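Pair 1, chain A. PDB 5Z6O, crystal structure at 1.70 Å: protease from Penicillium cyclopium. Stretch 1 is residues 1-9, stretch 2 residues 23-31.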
# COMPACT_ATOMS: atom_id res chain seq x y z
N ALA A 1 8.39 20.34 -8.96
CA ALA A 1 7.57 21.50 -8.60
C ALA A 1 6.27 21.00 -7.97
O ALA A 1 5.89 19.86 -8.21
CB ALA A 1 7.28 22.33 -9.80
N ASN A 2 5.61 21.83 -7.15
CA ASN A 2 4.38 21.39 -6.49
C ASN A 2 3.23 21.29 -7.46
O ASN A 2 3.01 22.19 -8.27
CB ASN A 2 4.00 22.35 -5.38
CG ASN A 2 4.83 22.17 -4.14
OD1 ASN A 2 5.85 21.49 -4.14
ND2 ASN A 2 4.38 22.78 -3.06
N VAL A 3 2.50 20.17 -7.40
CA VAL A 3 1.26 19.95 -8.14
C VAL A 3 0.16 19.89 -7.10
O VAL A 3 0.36 19.37 -5.99
CB VAL A 3 1.31 18.65 -8.96
CG1 VAL A 3 0.03 18.45 -9.78
CG2 VAL A 3 2.52 18.66 -9.85
N VAL A 4 -1.01 20.43 -7.44
CA VAL A 4 -2.13 20.43 -6.50
C VAL A 4 -3.31 19.73 -7.15
O VAL A 4 -3.68 20.06 -8.28
CB VAL A 4 -2.55 21.86 -6.06
CG1 VAL A 4 -3.77 21.77 -5.13
CG2 VAL A 4 -1.42 22.58 -5.39
N GLN A 5 -3.88 18.74 -6.47
CA GLN A 5 -5.11 18.10 -6.90
C GLN A 5 -6.20 18.64 -5.98
O GLN A 5 -6.31 18.23 -4.83
CB GLN A 5 -5.03 16.58 -6.78
CG GLN A 5 -6.37 15.93 -7.15
CD GLN A 5 -6.34 14.40 -7.07
OE1 GLN A 5 -5.43 13.85 -6.46
NE2 GLN A 5 -7.36 13.73 -7.62
N ARG A 6 -7.00 19.57 -6.49
CA ARG A 6 -7.98 20.20 -5.61
C ARG A 6 -9.21 19.32 -5.40
O ARG A 6 -9.64 18.61 -6.30
CB ARG A 6 -8.40 21.57 -6.17
CG ARG A 6 -7.26 22.54 -6.01
CD ARG A 6 -7.67 23.98 -6.18
NE ARG A 6 -6.47 24.75 -6.44
CZ ARG A 6 -5.73 25.37 -5.52
NH1 ARG A 6 -6.05 25.32 -4.24
NH2 ARG A 6 -4.66 26.04 -5.91
N ASN A 7 -9.79 19.42 -4.20
CA ASN A 7 -11.01 18.65 -3.86
C ASN A 7 -10.81 17.17 -4.18
O ASN A 7 -11.57 16.54 -4.92
CB ASN A 7 -12.22 19.21 -4.60
CG ASN A 7 -12.42 20.68 -4.30
OD1 ASN A 7 -12.63 21.50 -5.20
ND2 ASN A 7 -12.28 21.03 -3.02
N SER A 8 -9.72 16.62 -3.66
CA SER A 8 -9.38 15.26 -4.04
C SER A 8 -10.52 14.32 -3.68
O SER A 8 -11.17 14.49 -2.65
CB SER A 8 -8.12 14.82 -3.33
OG SER A 8 -8.30 14.94 -1.92
N PRO A 9 -10.75 13.28 -4.49
CA PRO A 9 -11.96 12.46 -4.33
C PRO A 9 -11.88 11.43 -3.21
O PRO A 9 -12.84 10.67 -3.03
CB PRO A 9 -12.08 11.77 -5.69
CG PRO A 9 -10.71 11.70 -6.20
CD PRO A 9 -10.03 12.98 -5.74
N ALA A 23 -8.20 18.77 5.49
CA ALA A 23 -7.75 19.35 4.24
C ALA A 23 -8.57 18.80 3.07
O ALA A 23 -9.10 17.69 3.12
CB ALA A 23 -6.27 19.04 4.02
N THR A 24 -8.65 19.59 1.99
CA THR A 24 -9.42 19.14 0.85
C THR A 24 -8.58 18.88 -0.38
O THR A 24 -9.08 18.25 -1.31
CB THR A 24 -10.50 20.16 0.47
OG1 THR A 24 -9.88 21.39 0.17
CG2 THR A 24 -11.50 20.34 1.61
N ASP A 25 -7.35 19.38 -0.42
CA ASP A 25 -6.50 19.27 -1.60
C ASP A 25 -5.31 18.37 -1.33
O ASP A 25 -4.78 18.35 -0.23
CB ASP A 25 -5.96 20.63 -2.01
CG ASP A 25 -7.04 21.66 -2.18
OD1 ASP A 25 -8.19 21.29 -2.43
OD2 ASP A 25 -6.70 22.84 -2.06
N TYR A 26 -4.86 17.67 -2.36
CA TYR A 26 -3.66 16.85 -2.28
C TYR A 26 -2.51 17.56 -2.99
O TYR A 26 -2.63 17.90 -4.17
CB TYR A 26 -3.96 15.47 -2.89
CG TYR A 26 -2.76 14.54 -2.97
CD1 TYR A 26 -1.84 14.47 -1.93
CD2 TYR A 26 -2.59 13.71 -4.07
CE1 TYR A 26 -0.72 13.58 -2.03
CE2 TYR A 26 -1.50 12.84 -4.17
CZ TYR A 26 -0.58 12.78 -3.13
OH TYR A 26 0.52 11.95 -3.22
N VAL A 27 -1.41 17.79 -2.28
CA VAL A 27 -0.27 18.56 -2.79
C VAL A 27 0.94 17.64 -2.79
O VAL A 27 1.24 17.02 -1.77
CB VAL A 27 0.02 19.80 -1.91
CG1 VAL A 27 1.15 20.61 -2.53
CG2 VAL A 27 -1.25 20.65 -1.76
N TYR A 28 1.64 17.56 -3.94
CA TYR A 28 2.73 16.59 -4.09
C TYR A 28 3.72 17.13 -5.12
O TYR A 28 3.36 17.91 -5.99
CB TYR A 28 2.19 15.19 -4.48
CG TYR A 28 1.45 15.20 -5.82
CD1 TYR A 28 0.09 15.54 -5.90
CD2 TYR A 28 2.13 14.90 -6.99
CE1 TYR A 28 -0.57 15.57 -7.14
CE2 TYR A 28 1.47 14.89 -8.23
CZ TYR A 28 0.14 15.26 -8.29
OH TYR A 28 -0.46 15.21 -9.51
N ASP A 29 4.96 16.68 -5.03
CA ASP A 29 5.95 17.08 -6.03
C ASP A 29 5.70 16.39 -7.37
O ASP A 29 5.34 15.21 -7.43
CB ASP A 29 7.35 16.71 -5.55
CG ASP A 29 8.40 17.22 -6.47
OD1 ASP A 29 8.62 18.44 -6.41
OD2 ASP A 29 8.93 16.43 -7.30
N SER A 30 5.92 17.13 -8.46
CA SER A 30 5.60 16.64 -9.80
C SER A 30 6.35 15.37 -10.19
O SER A 30 5.92 14.69 -11.14
CB SER A 30 5.91 17.69 -10.85
OG SER A 30 7.29 18.00 -10.76
N THR A 31 7.44 15.02 -9.50
CA THR A 31 8.11 13.75 -9.82
C THR A 31 7.14 12.57 -9.69
O THR A 31 7.17 11.64 -10.50
CB THR A 31 9.34 13.50 -8.94
OG1 THR A 31 9.02 13.75 -7.58
CG2 THR A 31 10.52 14.40 -9.38
O HOH W 1 8.25 20.15 -4.58
O HOH W 2 -8.85 24.39 -3.11
O HOH W 3 -10.35 15.60 -0.09

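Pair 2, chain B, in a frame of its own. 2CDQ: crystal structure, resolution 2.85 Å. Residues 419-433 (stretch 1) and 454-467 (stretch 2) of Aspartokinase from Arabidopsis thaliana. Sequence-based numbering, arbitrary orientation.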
# COMPACT_ATOMS: atom_id res chain seq x y z
N GLY B 419 -7.64 -17.19 -6.36
CA GLY B 419 -9.09 -17.27 -6.22
C GLY B 419 -9.73 -16.32 -5.23
O GLY B 419 -10.68 -16.70 -4.54
N ARG B 420 -9.21 -15.10 -5.15
CA ARG B 420 -9.87 -14.01 -4.40
C ARG B 420 -10.62 -13.08 -5.36
O ARG B 420 -10.59 -13.28 -6.57
CB ARG B 420 -8.87 -13.18 -3.56
CG ARG B 420 -7.84 -13.98 -2.78
CD ARG B 420 -8.44 -14.75 -1.62
NE ARG B 420 -7.89 -16.10 -1.61
CZ ARG B 420 -7.70 -16.85 -0.52
NH1 ARG B 420 -8.02 -16.39 0.68
NH2 ARG B 420 -7.19 -18.06 -0.65
N ALA B 421 -11.27 -12.07 -4.80
CA ALA B 421 -12.01 -11.09 -5.60
C ALA B 421 -12.06 -9.77 -4.85
O ALA B 421 -12.02 -9.76 -3.61
CB ALA B 421 -13.42 -11.59 -5.89
N ILE B 422 -12.15 -8.67 -5.59
CA ILE B 422 -12.24 -7.33 -5.01
C ILE B 422 -13.65 -6.77 -5.18
O ILE B 422 -14.17 -6.71 -6.29
CB ILE B 422 -11.28 -6.31 -5.70
CG1 ILE B 422 -9.94 -6.95 -6.12
CG2 ILE B 422 -11.12 -5.06 -4.83
CD1 ILE B 422 -8.76 -6.64 -5.26
N ILE B 423 -14.27 -6.36 -4.07
CA ILE B 423 -15.47 -5.53 -4.14
C ILE B 423 -15.03 -4.09 -3.86
O ILE B 423 -14.45 -3.81 -2.81
CB ILE B 423 -16.57 -5.97 -3.12
CG1 ILE B 423 -17.11 -7.35 -3.50
CG2 ILE B 423 -17.71 -4.94 -3.04
CD1 ILE B 423 -17.79 -8.07 -2.35
N SER B 424 -15.29 -3.20 -4.80
CA SER B 424 -15.00 -1.79 -4.61
C SER B 424 -16.28 -1.02 -4.35
O SER B 424 -17.23 -1.11 -5.12
CB SER B 424 -14.27 -1.21 -5.82
OG SER B 424 -12.87 -1.43 -5.75
N LEU B 425 -16.30 -0.27 -3.25
CA LEU B 425 -17.39 0.65 -2.96
C LEU B 425 -17.03 2.06 -3.39
O LEU B 425 -16.07 2.65 -2.88
CB LEU B 425 -17.73 0.62 -1.47
CG LEU B 425 -18.89 -0.23 -0.95
CD1 LEU B 425 -19.20 -1.45 -1.83
CD2 LEU B 425 -18.65 -0.63 0.50
N ILE B 426 -17.79 2.58 -4.35
CA ILE B 426 -17.60 3.95 -4.85
C ILE B 426 -18.74 4.80 -4.31
O ILE B 426 -19.90 4.62 -4.69
CB ILE B 426 -17.63 4.00 -6.40
CG1 ILE B 426 -16.88 2.81 -7.03
CG2 ILE B 426 -17.13 5.36 -6.90
CD1 ILE B 426 -15.37 2.77 -6.81
N GLY B 427 -18.42 5.72 -3.40
CA GLY B 427 -19.45 6.53 -2.77
C GLY B 427 -19.08 7.97 -2.44
O GLY B 427 -18.12 8.53 -2.97
N ASN B 428 -19.89 8.56 -1.57
CA ASN B 428 -19.71 9.93 -1.14
C ASN B 428 -18.83 9.95 0.08
O ASN B 428 -19.20 9.47 1.15
CB ASN B 428 -21.07 10.56 -0.84
CG ASN B 428 -20.97 12.02 -0.41
OD1 ASN B 428 -19.87 12.56 -0.21
ND2 ASN B 428 -22.12 12.66 -0.28
N VAL B 429 -17.65 10.53 -0.08
CA VAL B 429 -16.65 10.51 0.98
C VAL B 429 -17.14 11.16 2.30
O VAL B 429 -16.69 10.80 3.39
CB VAL B 429 -15.29 11.07 0.47
CG1 VAL B 429 -15.12 12.54 0.82
CG2 VAL B 429 -14.15 10.22 1.01
N GLN B 430 -18.11 12.07 2.18
CA GLN B 430 -18.73 12.71 3.34
C GLN B 430 -19.52 11.76 4.25
O GLN B 430 -19.81 12.08 5.40
CB GLN B 430 -19.63 13.87 2.89
CG GLN B 430 -19.19 15.25 3.36
CD GLN B 430 -17.88 15.71 2.73
OE1 GLN B 430 -17.68 15.62 1.52
NE2 GLN B 430 -16.97 16.22 3.57
N HIS B 431 -19.86 10.58 3.75
CA HIS B 431 -20.62 9.63 4.56
C HIS B 431 -19.90 8.29 4.69
O HIS B 431 -20.53 7.24 4.86
CB HIS B 431 -22.03 9.47 3.99
CG HIS B 431 -22.71 10.77 3.73
ND1 HIS B 431 -22.95 11.70 4.72
CD2 HIS B 431 -23.18 11.31 2.58
CE1 HIS B 431 -23.55 12.75 4.19
NE2 HIS B 431 -23.70 12.54 2.89
N SER B 432 -18.57 8.36 4.63
CA SER B 432 -17.70 7.19 4.74
C SER B 432 -18.10 6.24 5.87
O SER B 432 -18.39 5.07 5.63
CB SER B 432 -16.25 7.64 4.91
OG SER B 432 -15.41 6.53 5.15
N SER B 433 -18.14 6.76 7.10
CA SER B 433 -18.49 5.94 8.26
C SER B 433 -19.88 5.31 8.13
O SER B 433 -20.04 4.12 8.39
CB SER B 433 -18.39 6.74 9.55
OG SER B 433 -17.05 7.05 9.84
N SER B 454 -8.54 -1.52 1.79
CA SER B 454 -7.66 -0.46 1.29
C SER B 454 -8.40 0.77 0.76
O SER B 454 -9.07 0.72 -0.27
CB SER B 454 -6.69 -1.00 0.24
OG SER B 454 -5.78 -0.01 -0.21
N GLN B 455 -8.27 1.88 1.49
CA GLN B 455 -8.79 3.18 1.06
C GLN B 455 -7.71 4.24 1.18
O GLN B 455 -7.08 4.37 2.23
CB GLN B 455 -10.00 3.59 1.89
CG GLN B 455 -10.51 5.00 1.59
CD GLN B 455 -11.70 5.39 2.43
OE1 GLN B 455 -12.77 4.79 2.33
NE2 GLN B 455 -11.53 6.42 3.25
N GLY B 456 -7.50 4.99 0.11
CA GLY B 456 -6.50 6.06 0.08
C GLY B 456 -7.06 7.37 0.57
O GLY B 456 -8.25 7.47 0.85
N ALA B 457 -6.19 8.38 0.65
CA ALA B 457 -6.51 9.70 1.23
C ALA B 457 -7.82 10.30 0.73
O ALA B 457 -7.87 10.85 -0.38
CB ALA B 457 -5.36 10.66 1.01
N SER B 458 -8.87 10.19 1.55
CA SER B 458 -10.22 10.70 1.27
C SER B 458 -10.77 10.32 -0.10
O SER B 458 -11.54 11.08 -0.72
CB SER B 458 -10.27 12.22 1.48
OG SER B 458 -10.02 12.56 2.83
N LYS B 459 -10.39 9.14 -0.58
CA LYS B 459 -10.77 8.69 -1.92
C LYS B 459 -12.20 8.17 -1.92
O LYS B 459 -12.69 7.70 -0.90
CB LYS B 459 -9.78 7.64 -2.44
CG LYS B 459 -8.35 8.17 -2.71
CD LYS B 459 -8.41 9.51 -3.43
CE LYS B 459 -7.24 9.75 -4.36
NZ LYS B 459 -6.14 10.52 -3.74
N VAL B 460 -12.87 8.29 -3.06
CA VAL B 460 -14.25 7.80 -3.22
C VAL B 460 -14.32 6.26 -3.27
O VAL B 460 -15.39 5.68 -3.13
CB VAL B 460 -14.95 8.42 -4.48
CG1 VAL B 460 -15.23 9.90 -4.27
CG2 VAL B 460 -14.11 8.22 -5.73
N ASN B 461 -13.16 5.63 -3.45
CA ASN B 461 -13.03 4.19 -3.69
C ASN B 461 -12.45 3.45 -2.49
O ASN B 461 -11.31 3.71 -2.09
CB ASN B 461 -12.14 3.98 -4.93
CG ASN B 461 -11.94 2.51 -5.31
OD1 ASN B 461 -11.98 1.61 -4.46
ND2 ASN B 461 -11.72 2.26 -6.59
N ILE B 462 -13.22 2.53 -1.92
CA ILE B 462 -12.69 1.63 -0.89
C ILE B 462 -12.84 0.17 -1.32
O ILE B 462 -13.91 -0.25 -1.75
CB ILE B 462 -13.32 1.88 0.50
CG1 ILE B 462 -12.72 0.93 1.55
CG2 ILE B 462 -14.84 1.78 0.45
CD1 ILE B 462 -13.41 0.97 2.90
N SER B 463 -11.75 -0.59 -1.22
CA SER B 463 -11.73 -1.96 -1.71
C SER B 463 -11.69 -3.01 -0.59
O SER B 463 -10.94 -2.87 0.37
CB SER B 463 -10.55 -2.16 -2.66
OG SER B 463 -10.66 -1.30 -3.79
N PHE B 464 -12.52 -4.04 -0.74
CA PHE B 464 -12.45 -5.24 0.11
C PHE B 464 -11.96 -6.41 -0.71
O PHE B 464 -12.44 -6.64 -1.82
CB PHE B 464 -13.82 -5.65 0.64
CG PHE B 464 -14.62 -4.55 1.25
CD1 PHE B 464 -15.98 -4.46 0.98
CD2 PHE B 464 -14.03 -3.61 2.08
CE1 PHE B 464 -16.74 -3.45 1.54
CE2 PHE B 464 -14.78 -2.58 2.64
CZ PHE B 464 -16.14 -2.50 2.37
N ILE B 465 -11.03 -7.17 -0.16
CA ILE B 465 -10.66 -8.45 -0.76
C ILE B 465 -11.46 -9.58 -0.12
O ILE B 465 -11.47 -9.76 1.10
CB ILE B 465 -9.14 -8.70 -0.75
CG1 ILE B 465 -8.47 -7.91 -1.87
CG2 ILE B 465 -8.83 -10.19 -0.92
CD1 ILE B 465 -8.40 -6.41 -1.62
N VAL B 466 -12.14 -10.33 -0.97
CA VAL B 466 -13.08 -11.34 -0.56
C VAL B 466 -12.72 -12.63 -1.31
O VAL B 466 -11.80 -12.63 -2.15
CB VAL B 466 -14.50 -10.79 -0.85
CG1 VAL B 466 -15.00 -11.21 -2.23
CG2 VAL B 466 -15.47 -11.16 0.26
N ASN B 467 -13.38 -13.75 -1.01
CA ASN B 467 -13.18 -14.96 -1.82
C ASN B 467 -14.04 -14.96 -3.09
O ASN B 467 -15.22 -14.57 -3.05
CB ASN B 467 -13.44 -16.23 -1.02
CG ASN B 467 -12.38 -16.48 0.03
OD1 ASN B 467 -11.18 -16.33 -0.24
ND2 ASN B 467 -12.81 -16.86 1.23

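What geometry do the two pairs share? Each is a pair of antiparallel strands, their directions 154° apart in pair 1 and 143° in pair 2, and 14 central residues superpose with an RMSD of 0.8 Å. The hydrogen-bonding rhythm matches too. Val A3 and Tyr A28 exchange backbone bonds (Val A3 N to Tyr A28 O 2.8 Å, Tyr A28 N to Val A3 O 3.0 Å), as do their counterparts Ile B423 and Phe B464 (Ile B423 N to Phe B464 O 2.9 Å, Phe B464 N to Ile B423 O 2.8 Å). Gln A5 with Tyr A26 repeats the pattern, matching Leu B425 with Ile B462.

How is the face carrying the aromatic residues filled? At Val A3 and Ile B423 a branched aliphatic sits beside an aromatic, but the rings are used differently. Tyr A28, with chi1 at p, lays its ring against its neighbour: Val A3 CB lies 4.0 Å from the centroid of the Tyr A28 ring, over one face, in a CH-pi contact. Phe B464 has chi1 at m, and Leu B425 CD2 comes within 3.6 Å of Phe B464 CE1, whereas Ile B423 CG2 stays 4.4 Å from Phe B464 CD1. Next along, Gln A5 places OE1 3.7 Å from Tyr A26 CD2, at the ring edge. The side chains of the matched Leu B425 and Ile B462 make an apolar contact, CB of Leu B425 to CG2 of Ile B462 at 3.7 Å.

What happens on the opposite face? Val A4 and Val A27 meet through their CG2 atoms at 4.1 Å. The matched Ser B424 and Ser B463 replace this apolar touch with a hydrogen bond, Ser B424 OG to Ser B463 OG at 3.0 Å, in which either could be the donor.

How do the flanking positions differ? Pair 1 uses charge: Arg A6 NH1 lies 3.4 Å from Asp A25 OD2 in a salt bridge, and Asp A25 OD1 accepts a hydrogen bond from Asn A7 N at 3.0 Å. In pair 2 the matched Ile B426 brings CD1 to 3.7 Å from Asn B461 ND2, and Gly B427 N bonds instead to backbone, at 3.0 Å from Val B460 O. At the other end, Ala A1 N forms a salt bridge with Asp A29 OD1 at 3.2 Å; the corresponding Ala B421 and Ile B465 have no such charged link, and Ile B465 CG1 packs against Ile B422 CD1 at 3.6 Å.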